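Local structure of conserved Archaeal protein (Sulfolobus acidocaldarius, 4OPC) at residues 174-179 and 271-276; 179-184 and 235-240; 348-353 and 415-420. The protein reduces the isoprenoid double bonds of digeranylgeranylglycerophospholipids to give saturated archaeal membrane lipids, using a bound FAD. One frame throughout, in Å; residues are numbered along the deposited sequence. Where two conformers were deposited one is given.

How the interactions relate
From the N terminus, residues 174-179 lie in the loop between strands 153-156 and 183-193, and meet 271-276, just past strand 261-271; interaction 1 thus closes a long loop that takes in most of the eight-stranded sheet. Interaction 2 is nested inside it, closing a smaller loop: residues 179-184, sharing Asp179, meet 235-240 after strand 226-234. Interaction 3 follows in series and closes a later, helical loop, pairing helix 332-357 with helix 410-425. The three touch one another. Asp182 O probably accepts from Thr272 N, Arg274 forms a salt bridge with Asp349, and Asp182 another with Arg352, so charged groups tie the sheet's edge to the C-terminal helices.

Interaction 1. Residues 174-179 and 271-276; sequences ITEDLD and PTRRPL
Glu176 OE2 is held by both terminal nitrogens of Arg273, at 2.8 Å from NH1 and 3.0 Å from NH2. The two side chains reach toward each other tip to tip, yet their flat groups are turned 56° apart. OE2 lies at the guanidinium edge, close to its plane, while NH1 and NH2 both come from above the same face of the carboxylate. Glu176 gets there with CG anti to its backbone N (chi1 -178°) and an extended chain beyond.

Arg273 is fixed from its own segment as well. Arg273 NE donates to Arg274 O over 2.8 Å, and its NH1 to Pro275 O, so the backbone curls round the guanidinium that it holds. The CZ of Arg274 lies 3.9 Å above the guanidinium plane of Arg273, over its centre, in a stack of two cations. Arg273 NH2 also donates to a water at 3.0 Å, which accepts from Asp179 N as well, a second link between the segments.

Apolar groups flank the salt bridge. Leu178 CB lies 4.0 Å from Arg273 CD, and Leu178 CD1 rests near Pro271 CB. Leu276 slides past Glu176 in the opposite direction, its CD2 3.6 Å from Glu176 CB. Glu176 OE1 accepts from Tyr277 N, which gives both carboxylate oxygens partners, and Arg274 has its own counterion in Asp349.

Pro271 ends strand 261-271 near the bound dihydro-FAD, its side chain about 4 Å from that of the FAD-binding Asp289. The stacked arginines would repel each other, and the carboxylates of Glu176 and Asp349 probably offset much of that cost; the salt bridge is the polar part of a contact otherwise made largely by Leu178, Pro271 and Leu276.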
loop_
_atom_site.group_PDB
_atom_site.type_symbol
_atom_site.label_atom_id
_atom_site.label_comp_id
_atom_site.label_asym_id
_atom_site.label_seq_id
_atom_site.Cartn_x
_atom_site.Cartn_y
_atom_site.Cartn_z
ATOM N N ILE A 174 5.489 16.182 8.039
ATOM C CA ILE A 174 5.249 15.667 6.705
ATOM C C ILE A 174 6.507 15.024 6.093
ATOM O O ILE A 174 6.443 14.406 5.024
ATOM C CB ILE A 174 4.700 16.811 5.795
ATOM C CG1 ILE A 174 3.787 16.240 4.714
ATOM C CG2 ILE A 174 5.827 17.685 5.248
ATOM C CD1 ILE A 174 2.504 15.674 5.271
ATOM N N THR A 175 7.650 15.174 6.765
ATOM C CA THR A 175 8.896 14.547 6.316
ATOM C C THR A 175 9.181 13.207 7.010
ATOM O O THR A 175 10.254 12.639 6.818
ATOM C CB THR A 175 10.121 15.467 6.546
ATOM O OG1 THR A 175 10.386 15.600 7.952
ATOM C CG2 THR A 175 9.874 16.843 5.941
ATOM N N GLU A 176 8.224 12.704 7.787
ATOM C CA GLU A 176 8.407 11.460 8.558
ATOM C C GLU A 176 8.962 10.318 7.698
ATOM O O GLU A 176 8.471 10.061 6.595
ATOM C CB GLU A 176 7.075 11.043 9.190
ATOM C CG GLU A 176 7.156 9.792 10.060
ATOM C CD GLU A 176 5.798 9.178 10.392
ATOM O OE1 GLU A 176 4.733 9.764 10.074
ATOM O OE2 GLU A 176 5.800 8.084 10.983
ATOM N N ASP A 177 9.979 9.640 8.228
ATOM C CA ASP A 177 10.637 8.525 7.545
ATOM C C ASP A 177 10.080 7.232 8.142
ATOM O O ASP A 177 9.228 7.257 9.031
ATOM C CB ASP A 177 12.150 8.623 7.808
ATOM C CG ASP A 177 13.018 7.924 6.751
ATOM O OD1 ASP A 177 12.593 6.968 6.068
ATOM O OD2 ASP A 177 14.188 8.338 6.623
ATOM N N LEU A 178 10.553 6.088 7.674
ATOM C CA LEU A 178 10.123 4.843 8.304
ATOM C C LEU A 178 11.289 3.943 8.637
ATOM O O LEU A 178 12.355 4.024 8.025
ATOM C CB LEU A 178 9.096 4.077 7.466
ATOM C CG LEU A 178 9.590 3.231 6.292
ATOM C CD1 LEU A 178 8.417 2.498 5.689
ATOM C CD2 LEU A 178 10.269 4.120 5.277
ATOM N N ASP A 179 11.071 3.092 9.624
ATOM C CA ASP A 179 12.063 2.136 10.052
ATOM C C ASP A 179 12.256 1.100 8.947
ATOM O O ASP A 179 11.302 0.734 8.251
ATOM C CB ASP A 179 11.597 1.461 11.338
ATOM C CG ASP A 179 12.686 0.644 11.990
ATOM O OD1 ASP A 179 12.969 -0.480 11.528
ATOM O OD2 ASP A 179 13.267 1.128 12.986
ATOM N N PRO A 271 6.083 -0.300 1.669
ATOM C CA PRO A 271 5.907 -0.052 3.109
ATOM C C PRO A 271 4.865 -0.983 3.721
ATOM O O PRO A 271 3.937 -1.409 3.039
ATOM C CB PRO A 271 5.439 1.404 3.167
ATOM C CG PRO A 271 4.794 1.649 1.819
ATOM C CD PRO A 271 5.521 0.771 0.827
ATOM N N THR A 272 5.039 -1.338 4.993
ATOM C CA THR A 272 4.113 -2.255 5.656
ATOM C C THR A 272 3.779 -1.765 7.054
ATOM O O THR A 272 3.987 -2.469 8.030
ATOM C CB THR A 272 4.712 -3.671 5.777
ATOM O OG1 THR A 272 5.910 -3.617 6.567
ATOM C CG2 THR A 272 5.044 -4.272 4.407
ATOM N N ARG A 273 3.240 -0.565 7.165
ATOM C CA ARG A 273 2.975 0.038 8.471
ATOM C C ARG A 273 1.755 0.949 8.425
ATOM O O ARG A 273 1.163 1.168 7.355
ATOM C CB ARG A 273 4.189 0.847 8.944
ATOM C CG ARG A 273 4.708 1.843 7.921
ATOM C CD ARG A 273 5.480 2.971 8.627
ATOM N NE ARG A 273 4.565 3.977 9.169
ATOM C CZ ARG A 273 4.953 5.093 9.773
ATOM N NH1 ARG A 273 4.051 5.995 10.165
ATOM N NH2 ARG A 273 6.245 5.325 9.983
ATOM N N ARG A 274 1.380 1.470 9.593
ATOM C CA ARG A 274 0.383 2.530 9.709
ATOM C C ARG A 274 0.752 3.697 8.779
ATOM O O ARG A 274 1.916 3.861 8.407
ATOM C CB ARG A 274 0.331 3.000 11.162
ATOM C CG ARG A 274 1.632 3.625 11.620
ATOM C CD ARG A 274 1.907 3.370 13.109
ATOM N NE ARG A 274 3.187 3.966 13.483
ATOM C CZ ARG A 274 4.375 3.409 13.262
ATOM N NH1 ARG A 274 4.467 2.227 12.668
ATOM N NH2 ARG A 274 5.478 4.043 13.638
ATOM N N PRO A 275 -0.232 4.520 8.390
ATOM C CA PRO A 275 0.123 5.611 7.469
ATOM C C PRO A 275 0.995 6.681 8.128
ATOM O O PRO A 275 1.233 6.655 9.339
ATOM C CB PRO A 275 -1.235 6.199 7.064
ATOM C CG PRO A 275 -2.198 5.747 8.119
ATOM C CD PRO A 275 -1.671 4.470 8.697
ATOM N N LEU A 276 1.488 7.619 7.319
ATOM C CA LEU A 276 2.138 8.807 7.862
ATOM C C LEU A 276 1.256 9.391 8.952
ATOM O O LEU A 276 0.048 9.512 8.760
ATOM C CB LEU A 276 2.256 9.869 6.769
ATOM C CG LEU A 276 3.480 10.059 5.881
ATOM C CD1 LEU A 276 3.358 11.421 5.191
ATOM C CD2 LEU A 276 4.793 9.942 6.626
HETATM O O HOH W 1 8.416 3.428 10.722
#

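Interaction 2. Residues 179-184 and 235-240; sequences DDKDAD and GGMGYP. With PGT ((1S)-2-{[{[(2R)-2,3-dihydroxypropyl]oxy}(hydroxy)phosphoryl]oxy}-1-[(palmitoyloxy)methyl]ethyl stearate), chain C.
Two glycines, Gly235 and Gly236, bring their backbone against the turn at Asp180 and Lys181, the CA atoms of Asp180 and Gly236 only 4.6 Å apart. A beta carbon on either glycine would clash: on Gly235 with Asp180 O, on Gly236 with Asp180 CB and Lys181 CG. Gly236 also has a positive phi of 71°. Asp180 CB packs on Gly236 CA at 3.7 Å, and the CA-H of Lys181 points at Gly235 O, 3.4 Å from CA to O. The one direct conventional hydrogen bond across the contact runs from Gly235 N to Ala183 O, 2.9 Å and nearly straight at 167°.

Lys181 bends at its last two torsions, and its NZ meets Asp179 OD1 at 2.8 Å. That oxygen is gripped twice, by NZ on its syn lone pair and by Lys181 N on its anti lone pair, the latter closing an Asx turn. NZ also donates to a water that in turn donates to Gly236 O, bridging the segments. The Met237 side chain crosses that of Lys181 at about a right angle, with SD 3.9 Å from CD.

Asp184 leads into the pocket of the bound phosphatidylglycerol and is one of the residues that line it.

Within the geranylgeranyl reductase catalytic domain, the bond to Ala183 continues the antiparallel pairing of strands 183-193 and 226-234 beyond Gln234. Asp182 pairs on with Thr272, just past strand 261-271, and Asp184 with Val270 in it; Arg352 of helix 332-357 binds Asp182, and past Met237 the chain runs into helix 242-253, where Tyr239 touches Tyr245.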
loop_
_atom_site.group_PDB
_atom_site.type_symbol
_atom_site.label_atom_id
_atom_site.label_comp_id
_atom_site.label_asym_id
_atom_site.label_seq_id
_atom_site.Cartn_x
_atom_site.Cartn_y
_atom_site.Cartn_z
ATOM N N ASP A 179 11.071 3.092 9.624
ATOM C CA ASP A 179 12.063 2.136 10.052
ATOM C C ASP A 179 12.256 1.100 8.947
ATOM O O ASP A 179 11.302 0.734 8.251
ATOM C CB ASP A 179 11.597 1.461 11.338
ATOM C CG ASP A 179 12.686 0.644 11.990
ATOM O OD1 ASP A 179 12.969 -0.480 11.528
ATOM O OD2 ASP A 179 13.267 1.128 12.986
ATOM N N ASP A 180 13.495 0.651 8.764
ATOM C CA ASP A 180 13.789 -0.354 7.742
ATOM C C ASP A 180 12.948 -1.629 7.911
ATOM O O ASP A 180 12.636 -2.303 6.947
ATOM C CB ASP A 180 15.279 -0.737 7.767
ATOM C CG ASP A 180 16.196 0.375 7.280
ATOM O OD1 ASP A 180 15.725 1.332 6.626
ATOM O OD2 ASP A 180 17.409 0.279 7.542
ATOM N N LYS A 181 12.591 -1.946 9.150
ATOM C CA LYS A 181 11.792 -3.140 9.415
ATOM C C LYS A 181 10.310 -2.926 9.140
ATOM O O LYS A 181 9.523 -3.876 9.261
ATOM C CB LYS A 181 11.981 -3.598 10.860
ATOM C CG LYS A 181 13.377 -4.163 11.148
ATOM C CD LYS A 181 13.574 -4.526 12.619
ATOM C CE LYS A 181 13.657 -3.272 13.476
ATOM N NZ LYS A 181 14.646 -2.289 12.931
ATOM N N ASP A 182 9.923 -1.707 8.754
ATOM C CA ASP A 182 8.525 -1.388 8.447
ATOM C C ASP A 182 8.282 -1.354 6.936
ATOM O O ASP A 182 7.349 -0.696 6.454
ATOM C CB ASP A 182 8.119 -0.059 9.090
ATOM C CG ASP A 182 7.952 -0.144 10.598
ATOM O OD1 ASP A 182 7.941 -1.253 11.176
ATOM O OD2 ASP A 182 7.828 0.920 11.234
ATOM N N ALA A 183 9.105 -2.084 6.183
ATOM C CA ALA A 183 8.872 -2.287 4.760
ATOM C C ALA A 183 9.383 -3.658 4.378
ATOM O O ALA A 183 10.167 -4.269 5.118
ATOM C CB ALA A 183 9.585 -1.205 3.928
ATOM N N ASP A 184 8.889 -4.157 3.256
ATOM C CA ASP A 184 9.427 -5.357 2.649
ATOM C C ASP A 184 10.079 -4.994 1.314
ATOM O O ASP A 184 9.720 -4.008 0.680
ATOM C CB ASP A 184 8.323 -6.415 2.442
ATOM C CG ASP A 184 8.006 -7.207 3.715
ATOM O OD1 ASP A 184 8.141 -6.641 4.819
ATOM O OD2 ASP A 184 7.609 -8.400 3.615
ATOM N N GLY A 235 12.450 -6.051 5.338
ATOM C CA GLY A 235 13.695 -5.305 5.356
ATOM C C GLY A 235 14.292 -5.122 6.748
ATOM O O GLY A 235 13.663 -5.443 7.761
ATOM N N GLY A 236 15.517 -4.608 6.813
ATOM C CA GLY A 236 16.132 -4.289 8.087
ATOM C C GLY A 236 16.545 -5.481 8.927
ATOM O O GLY A 236 16.835 -5.316 10.106
ATOM N N MET A 237 16.597 -6.671 8.321
ATOM C CA MET A 237 16.910 -7.902 9.046
ATOM C C MET A 237 18.208 -8.567 8.594
ATOM O O MET A 237 18.592 -9.605 9.135
ATOM C CB MET A 237 15.765 -8.914 8.899
ATOM C CG MET A 237 14.396 -8.396 9.322
ATOM S SD MET A 237 14.288 -8.078 11.092
ATOM C CE MET A 237 14.183 -9.749 11.722
ATOM N N GLY A 238 18.867 -7.992 7.595
ATOM C CA GLY A 238 20.131 -8.537 7.120
ATOM C C GLY A 238 20.014 -9.741 6.199
ATOM O O GLY A 238 21.006 -10.429 5.956
ATOM N N TYR A 239 18.814 -9.996 5.686
ATOM C CA TYR A 239 18.579 -11.131 4.795
ATOM C C TYR A 239 19.355 -10.960 3.495
ATOM O O TYR A 239 19.564 -9.835 3.039
ATOM C CB TYR A 239 17.086 -11.261 4.478
ATOM C CG TYR A 239 16.216 -11.539 5.685
ATOM C CD1 TYR A 239 16.652 -12.374 6.706
ATOM C CD2 TYR A 239 14.962 -10.968 5.797
ATOM C CE1 TYR A 239 15.856 -12.625 7.810
ATOM C CE2 TYR A 239 14.160 -11.216 6.890
ATOM C CZ TYR A 239 14.610 -12.045 7.891
ATOM O OH TYR A 239 13.821 -12.290 8.990
ATOM N N PRO A 240 19.781 -12.087 2.892
ATOM C CA PRO A 240 20.468 -12.084 1.599
ATOM C C PRO A 240 19.570 -11.559 0.488
ATOM O O PRO A 240 18.380 -11.306 0.699
ATOM C CB PRO A 240 20.757 -13.571 1.347
ATOM C CG PRO A 240 20.617 -14.236 2.655
ATOM C CD PRO A 240 19.626 -13.448 3.432
HETATM C C48 PGT C . 3.619 -10.266 6.560
HETATM C C47 PGT C . 3.691 -8.764 6.373
HETATM C C46 PGT C . 4.338 -8.455 5.039
HETATM C C45 PGT C . 3.569 -9.150 3.933
HETATM C C44 PGT C . 3.738 -8.414 2.621
HETATM C C43 PGT C . 4.674 -9.186 1.710
HETATM C C42 PGT C . 4.954 -8.345 0.485
HETATM C C41 PGT C . 3.670 -8.230 -0.297
HETATM C C40 PGT C . 3.964 -8.018 -1.761
HETATM C C39 PGT C . 2.808 -8.606 -2.538
HETATM C C38 PGT C . 1.522 -7.958 -2.094
HETATM C C37 PGT C . 0.366 -8.675 -2.749
HETATM C C36 PGT C . -0.905 -7.949 -2.381
HETATM C C35 PGT C . -2.116 -8.789 -2.717
HETATM C C34 PGT C . -3.366 -7.997 -2.385
HETATM C C33 PGT C . -4.598 -8.876 -2.382
HETATM C C32 PGT C . -5.798 -8.132 -2.935
HETATM C C31 PGT C . -6.440 -7.213 -1.907
HETATM O O31 PGT C . -6.597 -6.044 -2.204
HETATM O O2 PGT C . -6.843 -7.675 -0.629
HETATM C C2 PGT C . -8.221 -7.940 -0.446
HETATM C C1 PGT C . -9.039 -6.697 -0.163
HETATM O O3P PGT C . -8.425 -5.450 -0.423
HETATM P P PGT C . -8.185 -4.465 0.796
HETATM O O1P PGT C . -7.711 -5.354 1.925
HETATM O O2P PGT C . -7.137 -3.410 0.475
HETATM O O4P PGT C . -9.511 -3.713 1.255
HETATM C C4 PGT C . -10.802 -4.121 0.852
HETATM C C5 PGT C . -11.872 -3.305 1.543
HETATM O O5 PGT C . -12.667 -2.659 0.576
HETATM C C6 PGT C . -11.224 -2.283 2.446
HETATM O O6 PGT C . -11.358 -0.983 1.919
HETATM C C3 PGT C . -8.467 -8.821 0.766
HETATM O O3 PGT C . -7.937 -10.118 0.634
HETATM C C11 PGT C . -7.488 -10.644 1.861
HETATM O O11 PGT C . -8.172 -10.522 2.858
HETATM C C12 PGT C . -6.150 -11.351 1.940
HETATM C C13 PGT C . -6.078 -12.220 3.177
HETATM C C14 PGT C . -4.720 -12.888 3.232
HETATM C C15 PGT C . -3.795 -12.120 4.152
HETATM C C16 PGT C . -2.485 -12.863 4.316
HETATM C C17 PGT C . -2.178 -12.989 5.793
HETATM C C18 PGT C . -1.060 -13.983 6.020
HETATM C C19 PGT C . -0.973 -14.325 7.494
HETATM C C20 PGT C . -2.153 -15.175 7.921
HETATM C C21 PGT C . -1.655 -16.485 8.499
HETATM C C22 PGT C . -2.591 -16.977 9.583
HETATM C C23 PGT C . -1.815 -17.874 10.524
HETATM C C24 PGT C . -2.631 -18.162 11.764
HETATM C C25 PGT C . -1.826 -17.813 12.997
HETATM C C26 PGT C . -2.619 -16.866 13.874
HETATM O O HOH W 2 16.817 -2.847 11.275
#

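Interaction 3. Residues 348-353 and 415-420; sequences LDIFRR and ESMKKI
Ile350 and Met417 have the nearest CA atoms of the two segments, 6.1 Å apart, and their side chains slide past each other in opposite directions. In one of the two conformers of Ile350, its CG2 presses on Met417 CG at 3.7 Å and also touches Ser416 CB. The other branch of Ile350, CG1, then packs on Ile420 CG2 at 3.9 Å, so in this conformer the residue bridges two turns of the opposing helix.

Met417 passes Ile350 with its CG and bends at its last torsion (chi3 63°), which puts CE beside Phe351 with SD. SD lies 3.7 Å from Phe351 CB and 4.6 Å from the ring centroid, 45° off the ring normal, an oblique Met-aromatic contact. An alanine in place of Met417 would probably open a gap between the helices beside Ile350 and Phe351, and leave the ring without its sulfur neighbour.

The axes of segments 348-353 and 415-420 pass 8.8 Å apart at 157°, nearly antiparallel, and no hydrogen bond crosses between them. Helix 434-452 packs against the pair, Leu445 and Phe448 touching Ile350 and Phe448 also reaching Ser416.

Farther out, Asp349 OD1 collects three donors: NE and NH2 of Arg353, gripping it side-on, and NH2 of Arg352 at 2.9 Å. Its other oxygen binds Arg274, while Arg352 also binds Asp182 and touches the bound lipid.

The chemistry is thus divided: helix 410-425 is held by apolar and sulfur contacts alone in these segments, whereas the carboxylates of Asp349 and Asp182 probably ease the repulsion among the arginines and tie helix 332-357 to the loops at 179-184 and 271-276.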
loop_
_atom_site.group_PDB
_atom_site.type_symbol
_atom_site.label_atom_id
_atom_site.label_comp_id
_atom_site.label_asym_id
_atom_site.label_seq_id
_atom_site.Cartn_x
_atom_site.Cartn_y
_atom_site.Cartn_z
ATOM N N LEU A 348 -3.562 -3.427 11.949
ATOM C CA LEU A 348 -2.846 -4.463 11.212
ATOM C C LEU A 348 -1.331 -4.320 11.318
ATOM O O LEU A 348 -0.611 -5.300 11.142
ATOM C CB LEU A 348 -3.315 -4.499 9.761
ATOM C CG LEU A 348 -4.757 -4.980 9.624
ATOM C CD1 LEU A 348 -5.172 -4.893 8.167
ATOM C CD2 LEU A 348 -4.942 -6.406 10.169
ATOM N N ASP A 349 -0.846 -3.118 11.627
ATOM C CA ASP A 349 0.584 -2.889 11.861
ATOM C C ASP A 349 1.008 -3.718 13.089
ATOM O O ASP A 349 2.049 -4.377 13.088
ATOM C CB ASP A 349 0.809 -1.368 12.024
ATOM C CG ASP A 349 2.273 -0.938 12.003
ATOM O OD1 ASP A 349 3.194 -1.783 12.090
ATOM O OD2 ASP A 349 2.494 0.289 11.939
ATOM N N ILE A 350 0.176 -3.727 14.128
ATOM C CA ILE A 350 0.393 -4.569 15.308
ATOM C C ILE A 350 0.343 -6.050 14.932
ATOM O O ILE A 350 1.233 -6.839 15.279
ATOM C CB ILE A 350 -0.686 -4.299 16.388
ATOM C CG1 ILE A 350 -0.517 -2.900 16.984
ATOM C CG2 ILE A 350 -0.625 -5.339 17.486
ATOM C CD1 ILE A 350 0.727 -2.727 17.834
ATOM N N PHE A 351 -0.706 -6.442 14.213
ATOM C CA PHE A 351 -0.902 -7.844 13.870
ATOM C C PHE A 351 0.253 -8.381 13.020
ATOM O O PHE A 351 0.764 -9.476 13.283
ATOM C CB PHE A 351 -2.274 -8.023 13.198
ATOM C CG PHE A 351 -2.729 -9.450 13.076
ATOM C CD1 PHE A 351 -2.621 -10.337 14.136
ATOM C CD2 PHE A 351 -3.319 -9.890 11.909
ATOM C CE1 PHE A 351 -3.055 -11.650 14.009
ATOM C CE2 PHE A 351 -3.757 -11.200 11.785
ATOM C CZ PHE A 351 -3.633 -12.071 12.847
ATOM N N ARG A 352 0.699 -7.592 12.041
ATOM C CA ARG A 352 1.857 -7.951 11.225
ATOM C C ARG A 352 3.096 -8.299 12.056
ATOM O O ARG A 352 3.809 -9.257 11.750
ATOM C CB ARG A 352 2.203 -6.799 10.257
ATOM C CG ARG A 352 3.683 -6.771 9.865
ATOM C CD ARG A 352 4.084 -5.549 9.084
ATOM N NE ARG A 352 4.322 -4.354 9.897
ATOM C CZ ARG A 352 5.520 -3.975 10.335
ATOM N NH1 ARG A 352 6.581 -4.706 10.052
ATOM N NH2 ARG A 352 5.667 -2.840 11.004
ATOM N N ARG A 353 3.374 -7.495 13.071
ATOM C CA ARG A 353 4.570 -7.680 13.887
ATOM C C ARG A 353 4.531 -9.035 14.572
ATOM O O ARG A 353 5.535 -9.743 14.655
ATOM C CB ARG A 353 4.671 -6.559 14.916
ATOM C CG ARG A 353 4.991 -5.214 14.299
ATOM C CD ARG A 353 4.643 -4.072 15.238
ATOM N NE ARG A 353 4.616 -2.827 14.481
ATOM C CZ ARG A 353 5.445 -1.806 14.664
ATOM N NH1 ARG A 353 6.356 -1.835 15.628
ATOM N NH2 ARG A 353 5.343 -0.738 13.892
ATOM N N GLU A 415 -5.650 -7.391 22.169
ATOM C CA GLU A 415 -5.833 -6.250 23.059
ATOM C C GLU A 415 -5.094 -5.030 22.522
ATOM O O GLU A 415 -5.637 -3.925 22.521
ATOM C CB GLU A 415 -5.359 -6.588 24.477
ATOM C CG GLU A 415 -6.260 -7.578 25.206
ATOM C CD GLU A 415 -5.611 -8.177 26.444
ATOM O OE1 GLU A 415 -4.420 -7.895 26.701
ATOM O OE2 GLU A 415 -6.296 -8.937 27.158
ATOM N N SER A 416 -3.857 -5.226 22.075
ATOM C CA SER A 416 -3.075 -4.120 21.528
ATOM C C SER A 416 -3.694 -3.592 20.234
ATOM O O SER A 416 -3.701 -2.380 19.993
ATOM C CB SER A 416 -1.620 -4.540 21.285
ATOM O OG SER A 416 -0.952 -4.737 22.521
ATOM N N MET A 417 -4.202 -4.496 19.395
ATOM C CA MET A 417 -4.915 -4.089 18.183
ATOM C C MET A 417 -6.115 -3.201 18.482
ATOM O O MET A 417 -6.288 -2.153 17.859
ATOM C CB MET A 417 -5.352 -5.304 17.362
ATOM C CG MET A 417 -4.183 -6.101 16.774
ATOM S SD MET A 417 -4.672 -7.670 16.034
ATOM C CE MET A 417 -5.731 -7.125 14.699
ATOM N N LYS A 418 -6.939 -3.622 19.430
ATOM C CA LYS A 418 -8.099 -2.844 19.829
ATOM C C LYS A 418 -7.671 -1.478 20.355
ATOM O O LYS A 418 -8.269 -0.459 20.013
ATOM C CB LYS A 418 -8.896 -3.612 20.892
ATOM C CG LYS A 418 -10.115 -2.879 21.431
ATOM C CD LYS A 418 -10.933 -3.798 22.335
ATOM C CE LYS A 418 -12.048 -3.040 23.042
ATOM N NZ LYS A 418 -12.878 -2.256 22.084
ATOM N N LYS A 419 -6.612 -1.461 21.159
ATOM C CA LYS A 419 -6.106 -0.224 21.744
ATOM C C LYS A 419 -5.635 0.771 20.683
ATOM O O LYS A 419 -5.973 1.957 20.735
ATOM C CB LYS A 419 -4.963 -0.513 22.717
ATOM C CG LYS A 419 -4.365 0.745 23.316
ATOM C CD LYS A 419 -3.643 0.476 24.621
ATOM C CE LYS A 419 -3.270 1.788 25.305
ATOM N NZ LYS A 419 -2.573 1.572 26.602
ATOM N N ILE A 420 -4.843 0.305 19.730
ATOM C CA ILE A 420 -4.371 1.206 18.693
ATOM C C ILE A 420 -5.530 1.641 17.784
ATOM O O ILE A 420 -5.589 2.798 17.374
ATOM C CB ILE A 420 -3.154 0.632 17.928
ATOM C CG1 ILE A 420 -2.340 1.756 17.282
ATOM C CG2 ILE A 420 -3.582 -0.410 16.907
ATOM C CD1 ILE A 420 -1.047 1.277 16.644
#